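Local coordinates for DegV family protein (Streptococcus agalactiae, PDB 3LUP), which binds a long-chain fatty acid, here elaidic acid, and may play a role in lipid transport or fatty acid metabolism, at residues Met4-Thr10 against Tyr84-Leu90; Leu76-Glu80 against His110-Ile115; Leu214-Ala218 against Gln245-Leu250; Glu229-Ile235 against Ala278-Lys284. All coordinates share one frame; numbering follows the deposited sequence.

Contact 1 (Met4-Thr10 against Tyr84-Leu90); sequences MKLALIT and YTHVLGL
Leu6-Ile9 pairs residue for residue with His86-Gly89 as neighbouring strands of the four-stranded parallel sheet near the N terminus of this DegV-family fold. The axes of the two short strands run 19° from parallel. The register rests on alternating backbone bonds: Ala7 N to His86 O, Leu88 N to Ala7 O, Ile9 N to Leu88 O and Leu90 N to Ile9 O.

Ahead of the strands, Lys5 O accepts two donors. Thr85 N, 2.6 Å away, lies in the carbonyl plane on a lone pair, while His86 N approaches Lys5 O from above that plane at 3.2 Å. Thr85 OG1 in turn receives Lys5 N at 2.8 Å; a chi1 of 65° holds this hydroxyl between its own backbone N and carbonyl carbon, where it also hydrogen-bonds His86 ND1. The selenium of Met4, a selenomethionine, sits over one face of the His86 ring, displaced toward the rim.

Lys5 bends at its second and fourth torsions and crosses the Tyr84 ring. CE is centred over one face, and Lys5 NZ makes a cation-pi contact, 4.0 Å from the centroid of the Tyr84 ring. Leu6 O meets the edge of that ring in its plane, and Tyr84 OH is held by Asp25 and Tyr27.

Ala7 and Ile9 point to the side covered by helix 69-81, where Ile9 CD1 touches Val87 CG1; Leu8, on the other side, packs against helix 124-138. At the far end Thr10 OG1 donates to Leu90 O at 3.0 Å, an oxygen that also accepts from Gln127 NE2.

Contact 2 (Leu76-Glu80 against His110-Ile115); sequences LCQLE and HPNLTI
A type I beta turn, His110-Leu113, leads into strand 114-116 at one edge of the parallel sheet and packs His110, Asn112 and Leu113 against helix 69-81, with Leu76 meeting His110 and Glu80 meeting Asn112 and Leu113. No hydrogen bond crosses between the two segments, so packing carries the contact; the turn closes on itself through Leu113 N and His110 O.

The imidazole is the main flat surface. Leu76 CB stands over the centre of one face, 3.7 Å from the centroid of the His110 ring and 13° off its normal, which qualifies as a CH-pi contact. Leu76 CD1 reaches further along the ring, to His110 CD2 at 3.6 Å. With CG anti to the carbonyl carbon (chi1 -64°), His110 projects its ring toward the helix. Its NE2 is hydrogen-bonded to Asp73 OD1, which, with Leu76 over the face, helps to set the rotation of the ring. Glu80 OE1 lies near the ring plane at the edge, 4.1 Å from His110 ND1, and its carboxylate is turned almost perpendicular to the imidazole. Two acidic groups this close would tend to raise the basicity of the histidine.

The extended Glu80 chain also lays CD against Asn112 CB at 3.6 Å. Leu113 divides its branches, CD1 against Leu76 O at 3.6 Å and CD2 against Glu80 CA at 4.1 Å.

Leu76 reaches Val87 on strand 86-89 and, through CD1, Ile115 CD1 on strand 114-116 at 4.5 Å, while Leu79 turns to Ala7 and Ile9, so helix 69-81 spans three strands of the sheet.

Contact 3 (Leu214-Ala218 against Gln245-Leu250); sequences LKRLA and QLYNLL
Ala218 brings helix 210-224 close to helix 240-252: its small side chain lies among Leu246, Leu249 and Leu250, and the axes of the two short segments approach to 9.1 Å, crossing at -43°. Contacts between apolar side chains come first. Ala218 CB meets Leu249 CB at 3.6 Å and Leu250 CD2 at 3.8 Å. One turn earlier, Leu214 CD1 lies against Gln245 CG at 3.5 Å, so it is the aliphatic part of the glutamine that does the touching. Leu217 and Leu246 cross at about a right angle, CD1 of the former on CD2 of the latter at 3.8 Å.

A second group sets methyls against backbone. Leu246 carries its CG anti to the backbone N (chi1 -179°), which sends CD1 across to the other helix, where it comes within 3.5 Å of Ala218 N. Leu249 CD1 likewise touches Leu214 O at 3.5 Å. The polar atoms reached here are already engaged within their own helix, since Ala218 N donates to Leu214 O; no hydrogen bond passes between the two segments.

Charged groups turn elsewhere, Arg216 pairing with Glu205 and Glu219.

Both helices pack on the mixed sheet: Leu214 and Leu217 rest on strand 277-283, and Leu246 on Ile234. Two helices packed side by side over one sheet face is alpha/beta layering, and helix 240-252 is the crossover of a beta-alpha-beta unit joining the parallel neighbours 230-236 and 259-263.

Contact 4 (Glu229-Ile235 against Ala278-Lys284); sequences EYDIAII and AFGITPK. With ELA (Elaidic acid), chain B.
Asp231 with Thr282, Ala233 with Gly280 and Ile235 with Ala278 form three antiparallel hydrogen-bonded pairs, each donating and accepting both ways, between adjacent strands of the mixed sheet. Bonds such as Ala233 N to Gly280 O and Gly280 N to Ala233 O, each 2.9 Å, satisfy the N-H and C=O groups that face the partner strand. Beyond the Asp231-Thr282 pair, Lys284 N donates to Glu229 O at 2.7 Å.

Polar side chains gather at this end. One water donates to both Asp231 OD2 (2.6 Å) and Pro283 O (2.7 Å), bridging the strands, and the same carboxylate oxygen forms a salt bridge with Arg132. Lys284, extended beyond CG, passes Asp231 and Glu229; its NZ is paired with Asp258, while Glu229 OE1 stays 4.1 Å from Lys284 NZ, beyond a salt bridge. Tyr230 OH bonds to Asp227.

The face opposite Asp231 and Thr282 is apolar along Ile232 and Ile281. Ile281 has CG1 between its backbone N and carbonyl carbon (chi1 74°), which places CD1 over one face of the Tyr230 ring, offset toward the rim. Ile232 and Ile281 lie side by side through their CG2 methyls.

At the other end the terminal carbon of elaidic acid, C18, reaches Ile235 CD1 and Gly280 CA, each 3.7 Å away. Charges and water thus collect at one end of the strand pair, whereas the other presents hydrocarbon and hydrogen-bonded backbone to the methyl end of the fatty acid, whose carboxylate is held by Arg175.

From the N terminus, contact 1 closes a loop from strand 6-11 to strand 86-89. Contact 2 opens on helix 69-81 before that loop is complete and closes at 110-115, so the two cross; they touch through the sheet, where strands 86-89 and 114-116 are neighbours. Later, contact 3 opens on helix 210-224 and contact 4 on strand 230-236; contact 3 closes first, and this second pair also crosses, with Ile234 and Phe279 meeting the helices of contact 3. The two pairs stand in series. Contacts 1 and 4 come within about 9 Å at their nearest atoms, and helix 124-138 touches both, linking the parallel sheet to the mixed one.

Contact 1 (Met4-Thr10 against Tyr84-Leu90)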
# COMPACT_ATOMS: atom_id res chain seq x y z
N MSE A 4 -23.77 -5.44 15.28
CA MSE A 4 -22.39 -5.00 15.09
C MSE A 4 -22.22 -3.52 14.73
O MSE A 4 -22.87 -3.01 13.82
CB MSE A 4 -21.72 -5.87 14.02
CG MSE A 4 -20.45 -5.26 13.45
SE MSE A 4 -19.59 -6.45 12.17
CE MSE A 4 -20.73 -6.10 10.62
N LYS A 5 -21.34 -2.84 15.46
CA LYS A 5 -20.85 -1.52 15.06
C LYS A 5 -19.35 -1.67 14.82
O LYS A 5 -18.57 -1.84 15.77
CB LYS A 5 -21.16 -0.46 16.11
CG LYS A 5 -20.68 0.95 15.76
CD LYS A 5 -21.60 2.00 16.37
CE LYS A 5 -20.89 3.31 16.65
NZ LYS A 5 -20.38 3.33 18.06
N LEU A 6 -18.98 -1.64 13.55
CA LEU A 6 -17.65 -2.04 13.12
C LEU A 6 -16.80 -0.82 12.79
O LEU A 6 -17.26 0.09 12.08
CB LEU A 6 -17.75 -2.95 11.90
CG LEU A 6 -16.47 -3.29 11.13
CD1 LEU A 6 -15.58 -4.25 11.95
CD2 LEU A 6 -16.80 -3.89 9.77
N ALA A 7 -15.57 -0.79 13.30
CA ALA A 7 -14.65 0.28 12.99
C ALA A 7 -13.61 -0.22 12.01
O ALA A 7 -13.22 -1.40 12.03
CB ALA A 7 -14.00 0.80 14.22
N LEU A 8 -13.16 0.69 11.14
CA LEU A 8 -12.06 0.37 10.26
C LEU A 8 -10.82 1.20 10.51
O LEU A 8 -10.86 2.43 10.46
CB LEU A 8 -12.48 0.40 8.79
CG LEU A 8 -12.74 -1.04 8.37
CD1 LEU A 8 -14.22 -1.34 8.39
CD2 LEU A 8 -12.11 -1.39 7.04
N ILE A 9 -9.72 0.51 10.80
CA ILE A 9 -8.46 1.20 11.01
C ILE A 9 -7.42 0.84 9.94
O ILE A 9 -7.25 -0.34 9.54
CB ILE A 9 -7.88 1.00 12.44
CG1 ILE A 9 -8.85 1.50 13.49
CG2 ILE A 9 -6.62 1.81 12.62
CD1 ILE A 9 -9.88 0.50 13.92
N THR A 10 -6.75 1.89 9.48
CA THR A 10 -5.72 1.78 8.47
C THR A 10 -4.65 2.83 8.74
O THR A 10 -4.73 3.53 9.74
CB THR A 10 -6.30 1.93 7.05
OG1 THR A 10 -5.25 1.72 6.09
CG2 THR A 10 -6.92 3.31 6.85
N TYR A 84 -18.44 1.01 19.55
CA TYR A 84 -18.12 0.03 18.51
C TYR A 84 -17.98 -1.38 19.07
O TYR A 84 -17.48 -1.55 20.18
CB TYR A 84 -16.82 0.41 17.81
CG TYR A 84 -16.90 1.59 16.88
CD1 TYR A 84 -17.14 1.41 15.52
CD2 TYR A 84 -16.72 2.90 17.36
CE1 TYR A 84 -17.19 2.49 14.65
CE2 TYR A 84 -16.77 3.99 16.51
CZ TYR A 84 -17.01 3.78 15.16
OH TYR A 84 -17.06 4.85 14.30
N THR A 85 -18.39 -2.39 18.30
CA THR A 85 -18.34 -3.78 18.78
C THR A 85 -17.23 -4.60 18.13
O THR A 85 -16.67 -5.49 18.76
CB THR A 85 -19.66 -4.51 18.55
OG1 THR A 85 -19.91 -4.63 17.15
CG2 THR A 85 -20.80 -3.76 19.22
N HIS A 86 -16.94 -4.32 16.86
CA HIS A 86 -15.92 -5.04 16.13
C HIS A 86 -14.94 -4.06 15.51
O HIS A 86 -15.29 -2.89 15.25
CB HIS A 86 -16.52 -5.87 15.02
CG HIS A 86 -17.46 -6.95 15.50
ND1 HIS A 86 -18.74 -6.68 15.94
CD2 HIS A 86 -17.31 -8.29 15.57
CE1 HIS A 86 -19.33 -7.81 16.28
NE2 HIS A 86 -18.48 -8.80 16.07
N VAL A 87 -13.73 -4.55 15.26
CA VAL A 87 -12.68 -3.76 14.63
C VAL A 87 -11.94 -4.58 13.57
O VAL A 87 -11.50 -5.71 13.83
CB VAL A 87 -11.66 -3.25 15.69
CG1 VAL A 87 -10.49 -2.52 15.03
CG2 VAL A 87 -12.34 -2.34 16.72
N LEU A 88 -11.80 -4.00 12.37
CA LEU A 88 -10.92 -4.56 11.33
C LEU A 88 -9.76 -3.61 11.01
O LEU A 88 -9.97 -2.49 10.51
CB LEU A 88 -11.70 -4.91 10.07
CG LEU A 88 -10.98 -5.70 8.97
CD1 LEU A 88 -10.46 -7.03 9.47
CD2 LEU A 88 -11.94 -5.91 7.82
N GLY A 89 -8.55 -4.05 11.33
CA GLY A 89 -7.34 -3.26 11.10
C GLY A 89 -6.64 -3.76 9.85
O GLY A 89 -6.19 -4.92 9.81
N LEU A 90 -6.58 -2.89 8.84
CA LEU A 90 -5.96 -3.19 7.53
C LEU A 90 -4.76 -2.26 7.25
O LEU A 90 -4.90 -1.20 6.63
CB LEU A 90 -6.99 -3.11 6.41
CG LEU A 90 -8.12 -4.13 6.40
CD1 LEU A 90 -9.09 -3.81 5.27
CD2 LEU A 90 -7.59 -5.55 6.26

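Contact 2 (Leu76-Glu80 against His110-Ile115)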
# COMPACT_ATOMS: atom_id res chain seq x y z
N LEU A 76 -8.18 2.28 20.07
CA LEU A 76 -8.94 1.09 20.38
C LEU A 76 -9.82 1.30 21.59
O LEU A 76 -11.01 0.96 21.58
CB LEU A 76 -8.01 -0.11 20.58
CG LEU A 76 -7.41 -0.74 19.32
CD1 LEU A 76 -6.67 -1.99 19.69
CD2 LEU A 76 -8.47 -1.07 18.31
N CYS A 77 -9.24 1.86 22.64
CA CYS A 77 -9.96 2.17 23.86
C CYS A 77 -11.10 3.16 23.59
O CYS A 77 -12.23 2.94 24.01
CB CYS A 77 -8.98 2.72 24.91
SG CYS A 77 -9.76 3.28 26.43
N GLN A 78 -10.79 4.23 22.85
CA GLN A 78 -11.77 5.23 22.41
C GLN A 78 -12.96 4.63 21.63
O GLN A 78 -14.11 5.01 21.83
CB GLN A 78 -11.08 6.35 21.61
CG GLN A 78 -11.88 7.64 21.48
CD GLN A 78 -12.37 8.20 22.84
OE1 GLN A 78 -11.66 8.13 23.85
NE2 GLN A 78 -13.59 8.75 22.85
N LEU A 79 -12.66 3.70 20.74
CA LEU A 79 -13.70 3.03 19.96
C LEU A 79 -14.63 2.19 20.85
O LEU A 79 -15.85 2.23 20.69
CB LEU A 79 -13.07 2.17 18.84
CG LEU A 79 -12.33 2.95 17.74
CD1 LEU A 79 -11.36 2.07 16.98
CD2 LEU A 79 -13.30 3.57 16.78
N GLU A 80 -14.03 1.48 21.80
CA GLU A 80 -14.77 0.68 22.78
C GLU A 80 -15.80 1.52 23.53
O GLU A 80 -16.94 1.08 23.70
CB GLU A 80 -13.81 0.02 23.76
CG GLU A 80 -14.42 -0.88 24.84
CD GLU A 80 -13.35 -1.56 25.70
OE1 GLU A 80 -12.35 -2.10 25.14
OE2 GLU A 80 -13.48 -1.55 26.95
N HIS A 110 -7.44 -5.73 24.50
CA HIS A 110 -8.79 -5.16 24.38
C HIS A 110 -9.84 -6.25 24.21
O HIS A 110 -10.42 -6.40 23.13
CB HIS A 110 -8.84 -4.17 23.22
CG HIS A 110 -7.96 -2.98 23.43
ND1 HIS A 110 -8.42 -1.79 23.94
CD2 HIS A 110 -6.63 -2.81 23.23
CE1 HIS A 110 -7.42 -0.93 24.03
NE2 HIS A 110 -6.32 -1.53 23.60
N PRO A 111 -10.09 -7.02 25.28
CA PRO A 111 -10.97 -8.18 25.16
C PRO A 111 -12.45 -7.82 24.94
O PRO A 111 -13.24 -8.68 24.57
CB PRO A 111 -10.76 -8.92 26.48
CG PRO A 111 -10.37 -7.86 27.43
CD PRO A 111 -9.60 -6.85 26.66
N ASN A 112 -12.80 -6.55 25.16
CA ASN A 112 -14.18 -6.10 24.96
C ASN A 112 -14.55 -5.74 23.52
O ASN A 112 -15.68 -5.34 23.26
CB ASN A 112 -14.53 -4.96 25.91
CG ASN A 112 -14.68 -5.43 27.35
OD1 ASN A 112 -13.83 -5.13 28.20
ND2 ASN A 112 -15.75 -6.19 27.63
N LEU A 113 -13.61 -5.91 22.59
CA LEU A 113 -13.89 -5.79 21.15
C LEU A 113 -13.47 -7.06 20.43
O LEU A 113 -12.55 -7.74 20.87
CB LEU A 113 -13.12 -4.64 20.52
CG LEU A 113 -13.31 -3.20 20.99
CD1 LEU A 113 -11.99 -2.46 20.79
CD2 LEU A 113 -14.46 -2.52 20.25
N THR A 114 -14.16 -7.36 19.33
CA THR A 114 -13.74 -8.42 18.44
C THR A 114 -12.92 -7.76 17.35
O THR A 114 -13.43 -6.89 16.62
CB THR A 114 -14.92 -9.18 17.86
OG1 THR A 114 -15.64 -9.79 18.94
CG2 THR A 114 -14.45 -10.26 16.93
N ILE A 115 -11.66 -8.17 17.25
CA ILE A 115 -10.64 -7.45 16.48
C ILE A 115 -9.91 -8.39 15.54
O ILE A 115 -9.43 -9.44 15.96
CB ILE A 115 -9.60 -6.79 17.41
CG1 ILE A 115 -10.29 -5.88 18.42
CG2 ILE A 115 -8.58 -6.01 16.61
CD1 ILE A 115 -9.42 -5.53 19.62

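Contact 3 (Leu214-Ala218 against Gln245-Leu250)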
# COMPACT_ATOMS: atom_id res chain seq x y z
N LEU A 214 7.87 -1.33 -19.19
CA LEU A 214 6.50 -0.85 -19.12
C LEU A 214 5.58 -1.77 -19.90
O LEU A 214 4.47 -2.06 -19.43
CB LEU A 214 6.37 0.59 -19.63
CG LEU A 214 7.13 1.66 -18.85
CD1 LEU A 214 7.06 3.00 -19.54
CD2 LEU A 214 6.61 1.76 -17.43
N LYS A 215 6.04 -2.21 -21.07
CA LYS A 215 5.28 -3.12 -21.92
C LYS A 215 5.04 -4.43 -21.17
O LYS A 215 3.92 -4.95 -21.14
CB LYS A 215 6.02 -3.40 -23.23
CG LYS A 215 6.05 -2.23 -24.22
CD LYS A 215 6.16 -2.71 -25.67
CE LYS A 215 7.60 -3.06 -26.05
NZ LYS A 215 7.63 -4.16 -27.07
N ARG A 216 6.10 -4.93 -20.55
CA ARG A 216 6.01 -6.10 -19.68
C ARG A 216 5.00 -5.94 -18.52
O ARG A 216 4.28 -6.87 -18.20
CB ARG A 216 7.40 -6.50 -19.19
CG ARG A 216 7.48 -7.88 -18.58
CD ARG A 216 7.47 -9.03 -19.62
NE ARG A 216 7.09 -10.27 -18.93
CZ ARG A 216 5.84 -10.74 -18.82
NH1 ARG A 216 4.83 -10.10 -19.41
NH2 ARG A 216 5.60 -11.85 -18.15
N LEU A 217 4.94 -4.76 -17.90
CA LEU A 217 3.92 -4.49 -16.88
C LEU A 217 2.48 -4.65 -17.41
O LEU A 217 1.65 -5.33 -16.79
CB LEU A 217 4.08 -3.08 -16.30
CG LEU A 217 5.19 -2.80 -15.27
CD1 LEU A 217 5.18 -1.32 -14.97
CD2 LEU A 217 5.04 -3.62 -13.98
N ALA A 218 2.20 -4.04 -18.57
CA ALA A 218 0.90 -4.19 -19.23
C ALA A 218 0.56 -5.65 -19.51
O ALA A 218 -0.57 -6.07 -19.29
CB ALA A 218 0.84 -3.39 -20.49
N GLN A 245 1.83 6.32 -20.22
CA GLN A 245 2.32 5.27 -21.11
C GLN A 245 1.68 3.93 -20.76
O GLN A 245 1.04 3.31 -21.60
CB GLN A 245 3.84 5.19 -21.02
CG GLN A 245 4.45 3.93 -21.61
CD GLN A 245 4.30 3.82 -23.12
OE1 GLN A 245 3.89 4.77 -23.78
NE2 GLN A 245 4.62 2.66 -23.65
N LEU A 246 1.86 3.50 -19.51
CA LEU A 246 1.29 2.23 -19.06
C LEU A 246 -0.22 2.23 -19.21
O LEU A 246 -0.81 1.21 -19.57
CB LEU A 246 1.70 1.93 -17.62
CG LEU A 246 1.21 0.62 -16.98
CD1 LEU A 246 1.41 -0.66 -17.85
CD2 LEU A 246 1.85 0.49 -15.59
N TYR A 247 -0.84 3.38 -18.93
CA TYR A 247 -2.28 3.55 -19.10
C TYR A 247 -2.71 3.25 -20.52
O TYR A 247 -3.70 2.54 -20.74
CB TYR A 247 -2.70 4.98 -18.74
CG TYR A 247 -4.18 5.23 -18.81
CD1 TYR A 247 -5.00 5.04 -17.69
CD2 TYR A 247 -4.77 5.70 -19.98
CE1 TYR A 247 -6.36 5.28 -17.75
CE2 TYR A 247 -6.14 5.96 -20.04
CZ TYR A 247 -6.92 5.74 -18.92
OH TYR A 247 -8.26 5.99 -19.00
N ASN A 248 -1.96 3.80 -21.47
CA ASN A 248 -2.22 3.58 -22.90
C ASN A 248 -2.00 2.14 -23.29
O ASN A 248 -2.83 1.57 -23.99
CB ASN A 248 -1.40 4.53 -23.77
CG ASN A 248 -1.78 5.98 -23.55
OD1 ASN A 248 -2.93 6.31 -23.24
ND2 ASN A 248 -0.80 6.88 -23.71
N LEU A 249 -0.91 1.53 -22.83
CA LEU A 249 -0.67 0.11 -23.06
C LEU A 249 -1.83 -0.74 -22.56
O LEU A 249 -2.20 -1.72 -23.20
CB LEU A 249 0.62 -0.34 -22.37
CG LEU A 249 1.95 0.19 -22.92
CD1 LEU A 249 3.09 -0.04 -21.90
CD2 LEU A 249 2.28 -0.40 -24.30
N LEU A 250 -2.42 -0.36 -21.43
CA LEU A 250 -3.57 -1.06 -20.86
C LEU A 250 -4.88 -0.65 -21.52
O LEU A 250 -5.83 -1.44 -21.56
CB LEU A 250 -3.63 -0.82 -19.36
CG LEU A 250 -2.53 -1.54 -18.57
CD1 LEU A 250 -2.72 -1.26 -17.11
CD2 LEU A 250 -2.58 -3.04 -18.83

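Contact 4 (Glu229-Ile235 against Ala278-Lys284)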
# COMPACT_ATOMS: atom_id res chain seq x y z
N GLU A 229 -12.80 -10.10 -11.88
CA GLU A 229 -13.03 -8.67 -12.08
C GLU A 229 -12.23 -7.85 -11.08
O GLU A 229 -12.43 -7.97 -9.86
CB GLU A 229 -14.53 -8.37 -11.97
CG GLU A 229 -15.39 -9.04 -13.05
CD GLU A 229 -15.33 -8.30 -14.39
OE1 GLU A 229 -15.62 -7.07 -14.42
OE2 GLU A 229 -15.01 -8.94 -15.42
N TYR A 230 -11.31 -7.03 -11.58
CA TYR A 230 -10.38 -6.30 -10.72
C TYR A 230 -10.44 -4.79 -10.85
O TYR A 230 -10.48 -4.27 -11.96
CB TYR A 230 -8.95 -6.73 -11.01
CG TYR A 230 -8.63 -8.15 -10.63
CD1 TYR A 230 -8.05 -8.45 -9.40
CD2 TYR A 230 -8.92 -9.21 -11.51
CE1 TYR A 230 -7.75 -9.76 -9.05
CE2 TYR A 230 -8.64 -10.52 -11.16
CZ TYR A 230 -8.04 -10.79 -9.93
OH TYR A 230 -7.76 -12.09 -9.58
N ASP A 231 -10.42 -4.09 -9.73
CA ASP A 231 -10.06 -2.67 -9.74
C ASP A 231 -8.55 -2.56 -10.02
O ASP A 231 -7.74 -3.20 -9.32
CB ASP A 231 -10.45 -2.00 -8.42
CG ASP A 231 -11.99 -1.82 -8.28
OD1 ASP A 231 -12.63 -1.28 -9.22
OD2 ASP A 231 -12.56 -2.21 -7.22
N ILE A 232 -8.18 -1.78 -11.04
CA ILE A 232 -6.75 -1.61 -11.39
C ILE A 232 -6.25 -0.17 -11.18
O ILE A 232 -6.91 0.80 -11.59
CB ILE A 232 -6.43 -2.05 -12.85
CG1 ILE A 232 -7.12 -3.36 -13.19
CG2 ILE A 232 -4.92 -2.21 -13.05
CD1 ILE A 232 -7.14 -3.67 -14.67
N ALA A 233 -5.09 -0.03 -10.55
CA ALA A 233 -4.54 1.27 -10.21
C ALA A 233 -3.13 1.38 -10.77
O ALA A 233 -2.29 0.51 -10.52
CB ALA A 233 -4.53 1.45 -8.69
N ILE A 234 -2.86 2.43 -11.55
CA ILE A 234 -1.50 2.78 -11.90
C ILE A 234 -1.05 3.85 -10.91
O ILE A 234 -1.74 4.86 -10.72
CB ILE A 234 -1.37 3.32 -13.31
CG1 ILE A 234 -1.95 2.32 -14.31
CG2 ILE A 234 0.10 3.62 -13.63
CD1 ILE A 234 -2.27 2.96 -15.66
N ILE A 235 0.09 3.63 -10.28
CA ILE A 235 0.52 4.50 -9.19
C ILE A 235 1.95 4.94 -9.48
O ILE A 235 2.75 4.13 -9.92
CB ILE A 235 0.44 3.77 -7.83
CG1 ILE A 235 -0.83 2.92 -7.75
CG2 ILE A 235 0.52 4.76 -6.68
CD1 ILE A 235 -0.61 1.53 -7.20
N ALA A 278 4.15 1.86 -10.77
CA ALA A 278 3.66 0.58 -10.25
C ALA A 278 2.24 0.35 -10.71
O ALA A 278 1.58 1.28 -11.17
CB ALA A 278 3.71 0.56 -8.75
N PHE A 279 1.77 -0.88 -10.59
CA PHE A 279 0.33 -1.09 -10.60
C PHE A 279 -0.08 -1.92 -9.39
O PHE A 279 0.74 -2.64 -8.81
CB PHE A 279 -0.18 -1.68 -11.93
CG PHE A 279 0.17 -3.13 -12.14
CD1 PHE A 279 1.23 -3.49 -12.97
CD2 PHE A 279 -0.56 -4.13 -11.52
CE1 PHE A 279 1.56 -4.83 -13.18
CE2 PHE A 279 -0.24 -5.47 -11.72
CZ PHE A 279 0.83 -5.82 -12.56
N GLY A 280 -1.35 -1.81 -9.01
CA GLY A 280 -1.93 -2.70 -8.03
C GLY A 280 -3.32 -3.08 -8.50
O GLY A 280 -4.05 -2.22 -9.02
N ILE A 281 -3.66 -4.36 -8.33
CA ILE A 281 -5.01 -4.86 -8.62
C ILE A 281 -5.69 -5.39 -7.35
O ILE A 281 -5.03 -5.90 -6.43
CB ILE A 281 -5.04 -5.94 -9.75
CG1 ILE A 281 -4.49 -7.28 -9.25
CG2 ILE A 281 -4.36 -5.41 -11.05
CD1 ILE A 281 -4.55 -8.41 -10.26
N THR A 282 -7.01 -5.24 -7.31
CA THR A 282 -7.81 -5.70 -6.20
C THR A 282 -9.07 -6.30 -6.78
O THR A 282 -9.67 -5.70 -7.67
CB THR A 282 -8.23 -4.53 -5.28
OG1 THR A 282 -7.08 -3.80 -4.89
CG2 THR A 282 -8.93 -5.03 -4.04
N PRO A 283 -9.49 -7.48 -6.27
CA PRO A 283 -10.75 -8.07 -6.70
C PRO A 283 -11.91 -7.12 -6.43
O PRO A 283 -11.93 -6.44 -5.41
CB PRO A 283 -10.89 -9.29 -5.78
CG PRO A 283 -9.52 -9.57 -5.30
CD PRO A 283 -8.84 -8.28 -5.21
N LYS A 284 -12.87 -7.06 -7.34
CA LYS A 284 -14.10 -6.36 -7.06
C LYS A 284 -14.90 -7.07 -5.98
O LYS A 284 -14.99 -8.30 -5.93
CB LYS A 284 -14.94 -6.17 -8.32
CG LYS A 284 -14.41 -5.07 -9.19
CD LYS A 284 -15.33 -4.78 -10.34
CE LYS A 284 -14.57 -3.99 -11.37
NZ LYS A 284 -15.46 -3.51 -12.44
CA ELA B . 9.00 0.85 9.16
C ELA B . 10.32 1.01 9.92
O ELA B . 11.34 1.57 9.42
C3 ELA B . 8.34 2.18 8.80
C4 ELA B . 6.90 1.97 8.33
C5 ELA B . 6.64 2.55 6.92
C6 ELA B . 7.03 1.55 5.83
C7 ELA B . 7.18 2.09 4.41
C8 ELA B . 7.64 0.97 3.47
C9 ELA B . 7.02 1.11 2.09
C10 ELA B . 7.49 0.32 0.92
C11 ELA B . 7.27 0.85 -0.48
C12 ELA B . 6.69 -0.20 -1.42
C13 ELA B . 5.25 0.09 -1.83
C14 ELA B . 4.91 -0.42 -3.22
C15 ELA B . 3.48 0.00 -3.60
C16 ELA B . 2.93 -0.72 -4.82
C17 ELA B . 1.71 -1.56 -4.46
C18 ELA B . 0.64 -1.55 -5.56
OXT ELA B . 10.41 0.54 11.08
O HOH W 1 -11.67 -3.72 -5.24